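Local coordinates for protein CaaX farnesyltransferase beta subunit Ram1 (Aspergillus fumigatus, PDB 4L9P) that probably catalyses, together with its alpha subunit, the zinc-dependent transfer of farnesyl from farnesyl diphosphate to the cysteine of C-terminal CaaX motifs, at residues N472-G477 with G483-N488; K113-F116 with P122-Q125; G239-C244 with E282-G287; D459-A464 with D507-F512. All blocks are in the same frame, centred on the assembly; numbering follows the deposited sequence.

Contact 1: residues N472-G477 with G483-N488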
loop_
_atom_site.group_PDB
_atom_site.type_symbol
_atom_site.label_atom_id
_atom_site.label_comp_id
_atom_site.label_asym_id
_atom_site.label_seq_id
_atom_site.Cartn_x
_atom_site.Cartn_y
_atom_site.Cartn_z
ATOM N N ASN B 472 1.619 -25.394 3.407
ATOM C CA ASN B 472 3.041 -25.485 3.726
ATOM C C ASN B 472 3.101 -25.785 5.217
ATOM O O ASN B 472 2.907 -24.922 6.068
ATOM C CB ASN B 472 3.743 -24.185 3.374
ATOM C CG ASN B 472 5.200 -24.385 3.278
ATOM O OD1 ASN B 472 5.687 -25.392 3.747
ATOM N ND2 ASN B 472 5.908 -23.464 2.665
ATOM N N PHE B 473 3.293 -27.064 5.514
ATOM C CA PHE B 473 3.063 -27.580 6.839
ATOM C C PHE B 473 4.067 -27.097 7.872
ATOM O O PHE B 473 5.238 -26.868 7.569
ATOM C CB PHE B 473 3.098 -29.139 6.814
ATOM C CG PHE B 473 1.882 -29.761 6.201
ATOM C CD1 PHE B 473 0.604 -29.443 6.670
ATOM C CD2 PHE B 473 2.010 -30.657 5.130
ATOM C CE1 PHE B 473 -0.562 -30.058 6.148
ATOM C CE2 PHE B 473 0.857 -31.266 4.595
ATOM C CZ PHE B 473 -0.430 -30.941 5.113
ATOM N N ALA B 474 3.630 -27.040 9.114
ATOM C CA ALA B 474 4.509 -26.661 10.239
ATOM C C ALA B 474 5.773 -27.524 10.215
ATOM O O ALA B 474 5.694 -28.751 9.980
ATOM C CB ALA B 474 3.774 -26.837 11.560
ATOM N N SER B 475 6.907 -26.889 10.482
ATOM C CA SER B 475 8.212 -27.547 10.367
ATOM C C SER B 475 8.743 -28.076 11.691
ATOM O O SER B 475 8.173 -27.801 12.779
ATOM C CB SER B 475 9.220 -26.515 9.840
ATOM O OG SER B 475 8.799 -25.992 8.588
ATOM N N ASP B 476 9.852 -28.816 11.606
ATOM C CA ASP B 476 10.579 -29.237 12.793
ATOM C C ASP B 476 12.037 -28.882 12.504
ATOM O O ASP B 476 12.471 -28.923 11.369
ATOM C CB ASP B 476 10.389 -30.757 13.011
ATOM C CG ASP B 476 10.956 -31.192 14.307
ATOM O OD1 ASP B 476 10.465 -30.747 15.374
ATOM O OD2 ASP B 476 11.903 -31.996 14.267
ATOM N N GLY B 477 12.806 -28.473 13.488
ATOM C CA GLY B 477 14.212 -28.233 13.195
ATOM C C GLY B 477 14.461 -26.811 12.714
ATOM O O GLY B 477 13.554 -25.999 12.485
ATOM N N GLY B 483 8.273 -23.286 8.795
ATOM C CA GLY B 483 6.995 -22.917 9.350
ATOM C C GLY B 483 7.044 -23.084 10.846
ATOM O O GLY B 483 7.066 -24.217 11.358
ATOM N N VAL B 484 7.073 -21.964 11.575
ATOM C CA VAL B 484 7.253 -21.973 13.046
ATOM C C VAL B 484 5.964 -21.717 13.801
ATOM O O VAL B 484 5.936 -21.708 15.037
ATOM C CB VAL B 484 8.380 -21.008 13.520
ATOM C CG1 VAL B 484 9.671 -21.356 12.812
ATOM C CG2 VAL B 484 8.023 -19.515 13.194
ATOM N N PHE B 485 4.868 -21.537 13.062
ATOM C CA PHE B 485 3.522 -21.669 13.666
ATOM C C PHE B 485 3.293 -23.183 13.969
ATOM O O PHE B 485 3.985 -24.038 13.424
ATOM C CB PHE B 485 2.477 -21.164 12.642
ATOM C CG PHE B 485 2.635 -21.783 11.292
ATOM C CD1 PHE B 485 2.003 -22.998 10.983
ATOM C CD2 PHE B 485 3.435 -21.176 10.322
ATOM C CE1 PHE B 485 2.227 -23.642 9.743
ATOM C CE2 PHE B 485 3.671 -21.809 9.077
ATOM C CZ PHE B 485 3.046 -23.042 8.795
ATOM N N THR B 486 2.281 -23.441 14.759
ATOM C CA THR B 486 1.848 -24.865 14.903
ATOM C C THR B 486 0.671 -25.106 13.951
ATOM O O THR B 486 0.001 -24.154 13.459
ATOM C CB THR B 486 1.341 -25.162 16.320
ATOM O OG1 THR B 486 0.052 -24.544 16.509
ATOM C CG2 THR B 486 2.358 -24.763 17.390
ATOM N N GLU B 487 0.340 -26.376 13.683
ATOM C CA GLU B 487 -0.860 -26.618 12.872
ATOM C C GLU B 487 -2.132 -26.185 13.563
ATOM O O GLU B 487 -3.088 -25.839 12.898
ATOM C CB GLU B 487 -0.919 -28.099 12.454
ATOM C CG GLU B 487 0.176 -28.367 11.383
ATOM C CD GLU B 487 -0.147 -27.623 10.107
ATOM O OE1 GLU B 487 -1.363 -27.446 9.815
ATOM O OE2 GLU B 487 0.812 -27.203 9.407
ATOM N N ASN B 488 -2.124 -26.133 14.899
ATOM C CA ASN B 488 -3.241 -25.568 15.631
ATOM C C ASN B 488 -3.462 -24.077 15.294
ATOM O O ASN B 488 -4.566 -23.571 15.507
ATOM C CB ASN B 488 -3.032 -25.689 17.128
ATOM C CG ASN B 488 -3.636 -26.957 17.723
ATOM O OD1 ASN B 488 -4.055 -27.875 17.016
ATOM N ND2 ASN B 488 -3.710 -26.954 19.040
HETATM O O HOH W 1 6.134 -25.893 13.927
#

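Contact 2: residues K113-F116 with P122-Q125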
loop_
_atom_site.group_PDB
_atom_site.type_symbol
_atom_site.label_atom_id
_atom_site.label_comp_id
_atom_site.label_asym_id
_atom_site.label_seq_id
_atom_site.Cartn_x
_atom_site.Cartn_y
_atom_site.Cartn_z
ATOM N N LYS B 113 0.258 -14.880 26.550
ATOM C CA LYS B 113 -0.391 -16.148 26.894
ATOM C C LYS B 113 0.207 -17.279 26.053
ATOM O O LYS B 113 0.441 -17.101 24.845
ATOM C CB LYS B 113 -1.869 -16.072 26.540
ATOM C CG LYS B 113 -2.637 -14.924 27.151
ATOM C CD LYS B 113 -4.117 -15.136 26.754
ATOM C CE LYS B 113 -4.948 -13.960 27.023
ATOM N NZ LYS B 113 -6.350 -14.465 26.874
ATOM N N GLY B 114 0.406 -18.444 26.672
ATOM C CA GLY B 114 0.812 -19.643 25.937
ATOM C C GLY B 114 -0.377 -20.410 25.364
ATOM O O GLY B 114 -1.493 -19.869 25.180
ATOM N N PRO B 115 -0.154 -21.664 24.983
ATOM C CA PRO B 115 1.121 -22.371 25.119
ATOM C C PRO B 115 2.170 -21.915 24.138
ATOM O O PRO B 115 1.878 -21.435 23.008
ATOM C CB PRO B 115 0.755 -23.825 24.770
ATOM C CG PRO B 115 -0.414 -23.660 23.848
ATOM C CD PRO B 115 -1.190 -22.491 24.339
ATOM N N PHE B 116 3.406 -22.015 24.582
ATOM C CA PHE B 116 4.549 -21.698 23.732
ATOM C C PHE B 116 5.040 -22.930 23.036
ATOM O O PHE B 116 5.254 -23.964 23.682
ATOM C CB PHE B 116 5.676 -21.059 24.522
ATOM C CG PHE B 116 5.335 -19.732 25.092
ATOM C CD1 PHE B 116 4.575 -19.628 26.266
ATOM C CD2 PHE B 116 5.779 -18.578 24.466
ATOM C CE1 PHE B 116 4.257 -18.371 26.798
ATOM C CE2 PHE B 116 5.476 -17.310 24.996
ATOM C CZ PHE B 116 4.690 -17.211 26.150
ATOM N N PRO B 122 4.267 -18.109 21.165
ATOM C CA PRO B 122 2.918 -18.345 21.696
ATOM C C PRO B 122 1.914 -18.770 20.640
ATOM O O PRO B 122 1.997 -18.414 19.460
ATOM C CB PRO B 122 2.533 -16.998 22.346
ATOM C CG PRO B 122 3.456 -16.005 21.738
ATOM C CD PRO B 122 4.684 -16.701 21.240
ATOM N N ALA B 123 0.919 -19.514 21.064
ATOM C CA ALA B 123 -0.182 -19.857 20.181
ATOM C C ALA B 123 -0.918 -18.631 19.670
ATOM O O ALA B 123 -1.031 -17.600 20.366
ATOM C CB ALA B 123 -1.218 -20.700 20.999
ATOM N N LEU B 124 -1.518 -18.790 18.520
ATOM C CA LEU B 124 -2.529 -17.830 18.062
ATOM C C LEU B 124 -3.719 -17.938 19.028
ATOM O O LEU B 124 -4.296 -19.039 19.221
ATOM C CB LEU B 124 -2.935 -18.166 16.632
ATOM C CG LEU B 124 -3.979 -17.203 16.028
ATOM C CD1 LEU B 124 -3.457 -15.758 15.892
ATOM C CD2 LEU B 124 -4.534 -17.723 14.696
ATOM N N GLN B 125 -4.125 -16.810 19.587
ATOM C CA GLN B 125 -5.194 -16.752 20.618
ATOM C C GLN B 125 -6.561 -16.690 19.923
ATOM O O GLN B 125 -7.231 -15.654 19.895
ATOM C CB GLN B 125 -4.945 -15.597 21.622
ATOM C CG GLN B 125 -3.602 -15.785 22.389
ATOM C CD GLN B 125 -3.547 -17.042 23.262
ATOM O OE1 GLN B 125 -4.536 -17.379 23.965
ATOM N NE2 GLN B 125 -2.398 -17.759 23.219
HETATM O O HOH W 2 -4.484 -19.361 26.010
#

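Contact 3: residues G239-C244 with E282-G287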
loop_
_atom_site.group_PDB
_atom_site.type_symbol
_atom_site.label_atom_id
_atom_site.label_comp_id
_atom_site.label_asym_id
_atom_site.label_seq_id
_atom_site.Cartn_x
_atom_site.Cartn_y
_atom_site.Cartn_z
ATOM N N GLY B 239 -4.300 6.544 -17.784
ATOM C CA GLY B 239 -4.446 5.110 -17.627
ATOM C C GLY B 239 -4.874 4.618 -16.249
ATOM O O GLY B 239 -5.381 3.516 -16.095
ATOM N N GLY B 240 -4.666 5.472 -15.247
ATOM C CA GLY B 240 -5.080 5.160 -13.885
ATOM C C GLY B 240 -6.529 5.481 -13.601
ATOM O O GLY B 240 -7.350 5.811 -14.510
ATOM N N PHE B 241 -6.864 5.460 -12.299
ATOM C CA PHE B 241 -8.238 5.674 -11.833
ATOM C C PHE B 241 -8.198 6.590 -10.620
ATOM O O PHE B 241 -7.358 6.436 -9.711
ATOM C CB PHE B 241 -8.846 4.343 -11.344
ATOM C CG PHE B 241 -9.157 3.396 -12.442
ATOM C CD1 PHE B 241 -8.162 2.570 -12.986
ATOM C CD2 PHE B 241 -10.450 3.364 -12.947
ATOM C CE1 PHE B 241 -8.507 1.673 -14.044
ATOM C CE2 PHE B 241 -10.788 2.492 -14.037
ATOM C CZ PHE B 241 -9.815 1.657 -14.577
ATOM N N THR B 242 -9.128 7.538 -10.572
ATOM C CA THR B 242 -9.392 8.225 -9.312
ATOM C C THR B 242 -10.202 7.352 -8.396
ATOM O O THR B 242 -10.801 6.360 -8.839
ATOM C CB THR B 242 -10.167 9.563 -9.583
ATOM O OG1 THR B 242 -11.299 9.312 -10.454
ATOM C CG2 THR B 242 -9.232 10.595 -10.248
ATOM N N VAL B 243 -10.219 7.691 -7.099
ATOM C CA VAL B 243 -10.907 6.833 -6.141
ATOM C C VAL B 243 -12.386 7.185 -6.028
ATOM O O VAL B 243 -13.204 6.389 -5.541
ATOM C CB VAL B 243 -10.240 6.872 -4.748
ATOM C CG1 VAL B 243 -8.777 6.296 -4.880
ATOM C CG2 VAL B 243 -10.200 8.329 -4.174
ATOM N N CYS B 244 -12.737 8.374 -6.506
ATOM C CA CYS B 244 -14.125 8.811 -6.544
ATOM C C CYS B 244 -14.148 9.985 -7.503
ATOM O O CYS B 244 -13.054 10.512 -7.888
ATOM C CB CYS B 244 -14.661 9.209 -5.138
ATOM S SG CYS B 244 -13.856 10.580 -4.371
ATOM N N GLU B 282 -10.108 2.898 -24.795
ATOM C CA GLU B 282 -11.324 2.155 -25.152
ATOM C C GLU B 282 -11.782 1.210 -24.059
ATOM O O GLU B 282 -12.981 0.926 -23.997
ATOM C CB GLU B 282 -11.077 1.318 -26.428
ATOM C CG GLU B 282 -10.868 2.140 -27.682
ATOM C CD GLU B 282 -10.615 1.243 -28.862
ATOM O OE1 GLU B 282 -9.449 0.818 -29.014
ATOM O OE2 GLU B 282 -11.587 0.915 -29.606
ATOM N N THR B 283 -10.859 0.710 -23.204
ATOM C CA THR B 283 -11.236 -0.280 -22.220
ATOM C C THR B 283 -10.685 0.132 -20.870
ATOM O O THR B 283 -9.861 1.058 -20.753
ATOM C CB THR B 283 -10.615 -1.646 -22.534
ATOM O OG1 THR B 283 -9.199 -1.571 -22.321
ATOM C CG2 THR B 283 -10.906 -2.133 -24.016
ATOM N N PHE B 284 -11.180 -0.569 -19.866
ATOM C CA PHE B 284 -10.739 -0.261 -18.480
ATOM C C PHE B 284 -9.252 -0.489 -18.290
ATOM O O PHE B 284 -8.641 0.145 -17.397
ATOM C CB PHE B 284 -11.517 -1.117 -17.487
ATOM C CG PHE B 284 -12.873 -0.542 -17.160
ATOM C CD1 PHE B 284 -13.988 -0.790 -17.966
ATOM C CD2 PHE B 284 -13.030 0.328 -16.086
ATOM C CE1 PHE B 284 -15.249 -0.221 -17.657
ATOM C CE2 PHE B 284 -14.274 0.860 -15.781
ATOM C CZ PHE B 284 -15.380 0.615 -16.562
ATOM N N THR B 285 -8.653 -1.365 -19.100
ATOM C CA THR B 285 -7.231 -1.726 -18.892
ATOM C C THR B 285 -6.292 -0.956 -19.823
ATOM O O THR B 285 -5.084 -1.038 -19.695
ATOM C CB THR B 285 -7.029 -3.249 -19.019
ATOM O OG1 THR B 285 -7.443 -3.646 -20.345
ATOM C CG2 THR B 285 -7.822 -4.005 -17.935
ATOM N N ASP B 286 -6.846 -0.198 -20.766
ATOM C CA ASP B 286 -6.004 0.577 -21.701
ATOM C C ASP B 286 -5.175 1.587 -20.952
ATOM O O ASP B 286 -5.709 2.383 -20.187
ATOM C CB ASP B 286 -6.907 1.284 -22.687
ATOM C CG ASP B 286 -7.225 0.471 -23.907
ATOM O OD1 ASP B 286 -6.573 -0.550 -24.146
ATOM O OD2 ASP B 286 -8.136 0.921 -24.655
ATOM N N GLY B 287 -3.854 1.539 -21.129
ATOM C CA GLY B 287 -2.936 2.494 -20.521
ATOM C C GLY B 287 -2.655 2.136 -19.070
ATOM O O GLY B 287 -1.830 2.812 -18.419
#

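Contact 4: residues D459-A464 with D507-F512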
loop_
_atom_site.group_PDB
_atom_site.type_symbol
_atom_site.label_atom_id
_atom_site.label_comp_id
_atom_site.label_asym_id
_atom_site.label_seq_id
_atom_site.Cartn_x
_atom_site.Cartn_y
_atom_site.Cartn_z
ATOM N N ASP B 459 -11.286 -14.986 -21.120
ATOM C CA ASP B 459 -9.829 -14.784 -21.167
ATOM C C ASP B 459 -9.255 -13.665 -20.265
ATOM O O ASP B 459 -8.163 -13.801 -19.769
ATOM C CB ASP B 459 -9.332 -14.489 -22.595
ATOM C CG ASP B 459 -9.463 -15.671 -23.521
ATOM O OD1 ASP B 459 -9.755 -16.798 -23.053
ATOM O OD2 ASP B 459 -9.177 -15.387 -24.743
ATOM N N ASP B 460 -9.955 -12.536 -20.117
ATOM C CA ASP B 460 -9.368 -11.285 -19.556
ATOM C C ASP B 460 -8.499 -11.366 -18.265
ATOM O O ASP B 460 -7.350 -10.827 -18.158
ATOM C CB ASP B 460 -10.538 -10.338 -19.217
ATOM C CG ASP B 460 -11.661 -10.562 -20.090
ATOM O OD1 ASP B 460 -11.466 -9.957 -21.211
ATOM O OD2 ASP B 460 -12.608 -11.370 -19.657
ATOM N N PHE B 461 -9.134 -11.990 -17.282
ATOM C CA PHE B 461 -8.648 -12.157 -15.947
ATOM C C PHE B 461 -8.421 -13.651 -15.748
ATOM O O PHE B 461 -8.492 -14.114 -14.620
ATOM C CB PHE B 461 -9.743 -11.689 -14.976
ATOM C CG PHE B 461 -10.108 -10.227 -15.121
ATOM C CD1 PHE B 461 -9.279 -9.223 -14.603
ATOM C CD2 PHE B 461 -11.281 -9.862 -15.691
ATOM C CE1 PHE B 461 -9.611 -7.833 -14.727
ATOM C CE2 PHE B 461 -11.624 -8.471 -15.865
ATOM C CZ PHE B 461 -10.833 -7.456 -15.323
ATOM N N SER B 462 -8.113 -14.418 -16.801
ATOM C CA SER B 462 -8.095 -15.871 -16.614
ATOM C C SER B 462 -7.049 -16.320 -15.595
ATOM O O SER B 462 -7.336 -17.178 -14.739
ATOM C CB SER B 462 -7.937 -16.589 -17.971
ATOM O OG SER B 462 -7.940 -17.981 -17.830
ATOM N N SER B 463 -5.864 -15.719 -15.649
ATOM C CA SER B 463 -4.821 -16.114 -14.726
ATOM C C SER B 463 -5.224 -15.809 -13.280
ATOM O O SER B 463 -4.960 -16.587 -12.356
ATOM C CB SER B 463 -3.535 -15.383 -15.118
ATOM O OG SER B 463 -2.488 -15.694 -14.212
ATOM N N ALA B 464 -5.889 -14.680 -13.074
ATOM C CA ALA B 464 -6.296 -14.298 -11.707
ATOM C C ALA B 464 -7.203 -15.318 -11.080
ATOM O O ALA B 464 -7.231 -15.437 -9.867
ATOM C CB ALA B 464 -7.027 -12.937 -11.709
ATOM N N ASP B 507 -16.799 -18.201 -6.549
ATOM C CA ASP B 507 -18.245 -18.313 -6.613
ATOM C C ASP B 507 -18.884 -17.018 -7.124
ATOM O O ASP B 507 -19.835 -17.051 -7.927
ATOM C CB ASP B 507 -18.842 -18.623 -5.245
ATOM C CG ASP B 507 -18.689 -20.083 -4.830
ATOM O OD1 ASP B 507 -18.294 -20.925 -5.670
ATOM O OD2 ASP B 507 -18.950 -20.332 -3.633
ATOM N N ILE B 508 -18.396 -15.854 -6.671
ATOM C CA ILE B 508 -18.999 -14.629 -7.130
ATOM C C ILE B 508 -18.698 -14.386 -8.601
ATOM O O ILE B 508 -19.599 -13.998 -9.347
ATOM C CB ILE B 508 -18.616 -13.437 -6.226
ATOM C CG1 ILE B 508 -19.538 -12.226 -6.539
ATOM C CG2 ILE B 508 -17.119 -13.072 -6.375
ATOM C CD1 ILE B 508 -19.379 -11.062 -5.501
ATOM N N ARG B 509 -17.465 -14.614 -9.016
ATOM C CA ARG B 509 -17.105 -14.403 -10.434
ATOM C C ARG B 509 -17.942 -15.320 -11.342
ATOM O O ARG B 509 -18.464 -14.870 -12.372
ATOM C CB ARG B 509 -15.604 -14.714 -10.645
ATOM C CG ARG B 509 -15.159 -14.774 -12.103
ATOM C CD ARG B 509 -15.267 -13.430 -12.836
ATOM N NE ARG B 509 -14.842 -13.623 -14.202
ATOM C CZ ARG B 509 -14.327 -12.694 -15.001
ATOM N NH1 ARG B 509 -14.132 -11.442 -14.577
ATOM N NH2 ARG B 509 -13.979 -13.045 -16.261
ATOM N N VAL B 510 -18.063 -16.596 -10.956
ATOM C CA VAL B 510 -18.768 -17.532 -11.813
ATOM C C VAL B 510 -20.248 -17.194 -11.849
ATOM O O VAL B 510 -20.876 -17.265 -12.925
ATOM C CB VAL B 510 -18.537 -18.972 -11.322
ATOM C CG1 VAL B 510 -19.515 -19.962 -12.052
ATOM C CG2 VAL B 510 -17.089 -19.388 -11.573
ATOM N N TRP B 511 -20.811 -16.776 -10.720
ATOM C CA TRP B 511 -22.221 -16.371 -10.718
ATOM C C TRP B 511 -22.452 -15.219 -11.687
ATOM O O TRP B 511 -23.405 -15.233 -12.503
ATOM C CB TRP B 511 -22.720 -15.989 -9.308
ATOM C CG TRP B 511 -24.242 -15.774 -9.238
ATOM C CD1 TRP B 511 -25.209 -16.768 -9.064
ATOM C CD2 TRP B 511 -24.974 -14.538 -9.357
ATOM N NE1 TRP B 511 -26.460 -16.208 -9.041
ATOM C CE2 TRP B 511 -26.354 -14.852 -9.250
ATOM C CE3 TRP B 511 -24.605 -13.212 -9.556
ATOM C CZ2 TRP B 511 -27.351 -13.871 -9.304
ATOM C CZ3 TRP B 511 -25.600 -12.237 -9.623
ATOM C CH2 TRP B 511 -26.947 -12.570 -9.499
ATOM N N PHE B 512 -21.576 -14.220 -11.609
ATOM C CA PHE B 512 -21.756 -13.080 -12.496
ATOM C C PHE B 512 -21.497 -13.402 -13.953
ATOM O O PHE B 512 -22.210 -12.878 -14.827
ATOM C CB PHE B 512 -20.931 -11.871 -12.025
ATOM C CG PHE B 512 -21.601 -11.108 -10.919
ATOM C CD1 PHE B 512 -22.718 -10.357 -11.178
ATOM C CD2 PHE B 512 -21.155 -11.188 -9.623
ATOM C CE1 PHE B 512 -23.387 -9.681 -10.151
ATOM C CE2 PHE B 512 -21.840 -10.528 -8.592
ATOM C CZ PHE B 512 -22.933 -9.746 -8.873
#

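Contact 1: residues N472-G477 with G483-N488
Ser475 and Gly483 bind each other twice, in opposite directions. The backbone N of Ser475 gives a nearly straight bond to Gly483 O (2.8 Å), arriving in the carbonyl plane on a lone pair. In return Gly483 N points at the hydroxyl Ser475 OG, 2.8 Å away with 174° at the hydrogen, so a side-chain hydroxyl, not a carbonyl, accepts this amide. A third amide, Ala474 N, is taken by the carboxylate of Glu487: OE2 accepts on its anti lone pair at 2.8 Å. The glutamate gets there by bending at chi2 (-67°), while its other oxygen, OE1, forms a salt bridge with Arg490. Beside this bond Glu487 OE2 also lies at the edge of the Phe473 ring, 3.5 Å from CD1. The buried Phe485 ring packs against 472-474: its CZ edge faces Asn472 O at 3.3 Å. The carbonyl carbon of Gly483 lies above one face of this ring, offset toward the rim, and glycine suits the place because it brings no side chain against the ring. Ala474 CB is small enough to rest 4.0 Å from Phe485 CE1. A water lies between Ser475 O and Phe485 O. Three backbone N-H groups, two from one side and one from the other, are thus satisfied; two side-chain oxygens and one carbonyl accept, which is how two irregular segments can be joined by directional bonds without strand pairing.

Contact 2: residues K113-F116 with P122-Q125
Phe116 and Pro122 form the single beta bridge that closes the loop between them, a short turn-back leading into helix 126-135, for which Gln125 is the N-cap residue. The two segments run 133° apart, so they diverge beyond the bridge. One backbone hydrogen bond crosses, from Ala123 N to Pro115 O (2.9 Å), and it is noticeably bent, with 134° at the hydrogen. The same oxygen is approached by the CA-H of Pro122; proline has no N-H, and this weaker donor is what it can offer here.

The apolar contacts flank that pairing. Pro122 lays CB over one face of the Phe116 ring, and its CD lies 3.9 Å from the ring atom CE2; the CH2 surface of proline suits a ring face. Pro115, entered through a cis peptide bond, brings its CD to 3.8 Å from the methyl of Ala123. A cis bond bends the chain sharply, and proline is the residue that accepts one most readily.

The polar side-chain contacts belong to Gln125, whose chain is bent at chi2 (-63°), so that the amide turns back toward 113-116. Its NE2 donates to Gly114 O at 3.0 Å, from above the carbonyl plane, and, less straight, to Ala123 O, so that both hydrogens of NE2 are engaged. Lys113 crosses this amide with its aliphatic chain and carries NZ on to a salt bridge with Asp128. Completing the link, one water donates both to Gly114 O and to Gln125 OE1, the latter at 2.8 Å.

Contact 3: residues G239-C244 with E282-G287
Phe241 and Phe284 meet rim to rim, not by stacking: Phe241 CE2 reaches Phe284 CD2, 3.7 Å away. The two rings are almost coplanar, although the side-chain axes cross at about a right angle. Phe241 stands with CG anti to its own carbonyl carbon (chi1 -72°), which turns the ring tip toward 282-287. There Phe241 CZ lies 3.4 Å from the backbone oxygen Phe284 O, which sits near the plane of the Phe241 ring, where the slightly positive C-H edge suits an oxygen.

No conventional hydrogen bond joins the segments. Their backbones touch through glycines: Gly239 CA lies 3.6 Å from Gly287 O in a fairly straight CA-H...O contact, and the absence of a side chain on Gly239 is what permits this approach. Lys235 draws the two together from outside, its NZ bonding to Gly239 O, Phe284 O and Asp286 O.

Polar bonds within 282-287 hold the turn in shape. Asp286 OD2 accepts from Glu282 N at 2.8 Å and, from above the carboxylate plane, from Thr283 N. Thr283 OG1 takes Thr285 N in an ST turn, over a type I turn running from Thr283 to Asp286.

Phe241 belongs to a Gly-Gly-Phe sequence, a recurring feature of prenyltransferase repeats. Its ring is wedged against Leu234 of helix 224-234 and Ala254 and Ala257 of helix 251-263; Phe284 meets Trp228 and His261 from the same two helices, and Gly287 occupies the N-cap position of helix 288-293.

Contact 4: residues D459-A464 with D507-F512
The ring of Phe461 and the guanidinium of Arg509 stand almost perpendicular, their planes 82° apart. Arg509 NH1 comes to 3.4 Å from Phe461 CD2, obliquely, so this is neither a stack nor an approach square on the ring face. At the guanidinium edge lies the carboxylate of Asp460, with Asp460 OD2 4.0 Å from Arg509 NH2: opposite charges that attract, but beyond salt-bridge range. Within the helix, Trp511 CE3 covers one face of the Phe512 ring over its centre, and Ile508 CG1 lies at the ring edge.

Arg509 spans the distance because arginine is long. Its backbone CA is still 10.3 Å from the CA of Phe461. With CG opposite the backbone N (chi1 170°) and a bend at chi2, the chain extends from the helix toward the loop. On the loop side a type I turn from Asp459 to Ser462, closed by the bond from Ser462 N to Asp459 O (3.0 Å), points the CB atoms of both Asp460 and Phe461 at the helix.

The buried cation is well provided for: NE makes a salt bridge with Glu513, NH1 donates to Ala262 O, and NH2 donates to Ser456 OG. These acidic and carbonyl partners probably keep it charged in its enclosed place, while Phe461, being apolar, packs on Met258 and Ala262. A long side chain from helix 502-513 thereby meets a connecting loop: loop-to-helix packing in the alpha-alpha toroid fold, where the arginine also reaches helix 251-263 through Ala262 O.

In the fold
Contacts 3 and 4 are buried and share helix 251-263 as a neighbour; their nearest atoms are about 5 Å apart. Contact 3 relies on aromatic edges and glycine backbones, whereas contact 4 rests on a single arginine reaching across from a helix. Contacts 1 and 2 lie across the chain's centre from contact 3, their own centres 14 Å apart, and both adjoin helix 403-413. Contact 2 is at the surface and contact 1 only partly buried, and accordingly both use direct hydrogen bonds and a water, which contacts 3 and 4 lack between their segments. Asp489 links this pair, binding Thr486 of contact 1 and Leu124 of contact 2.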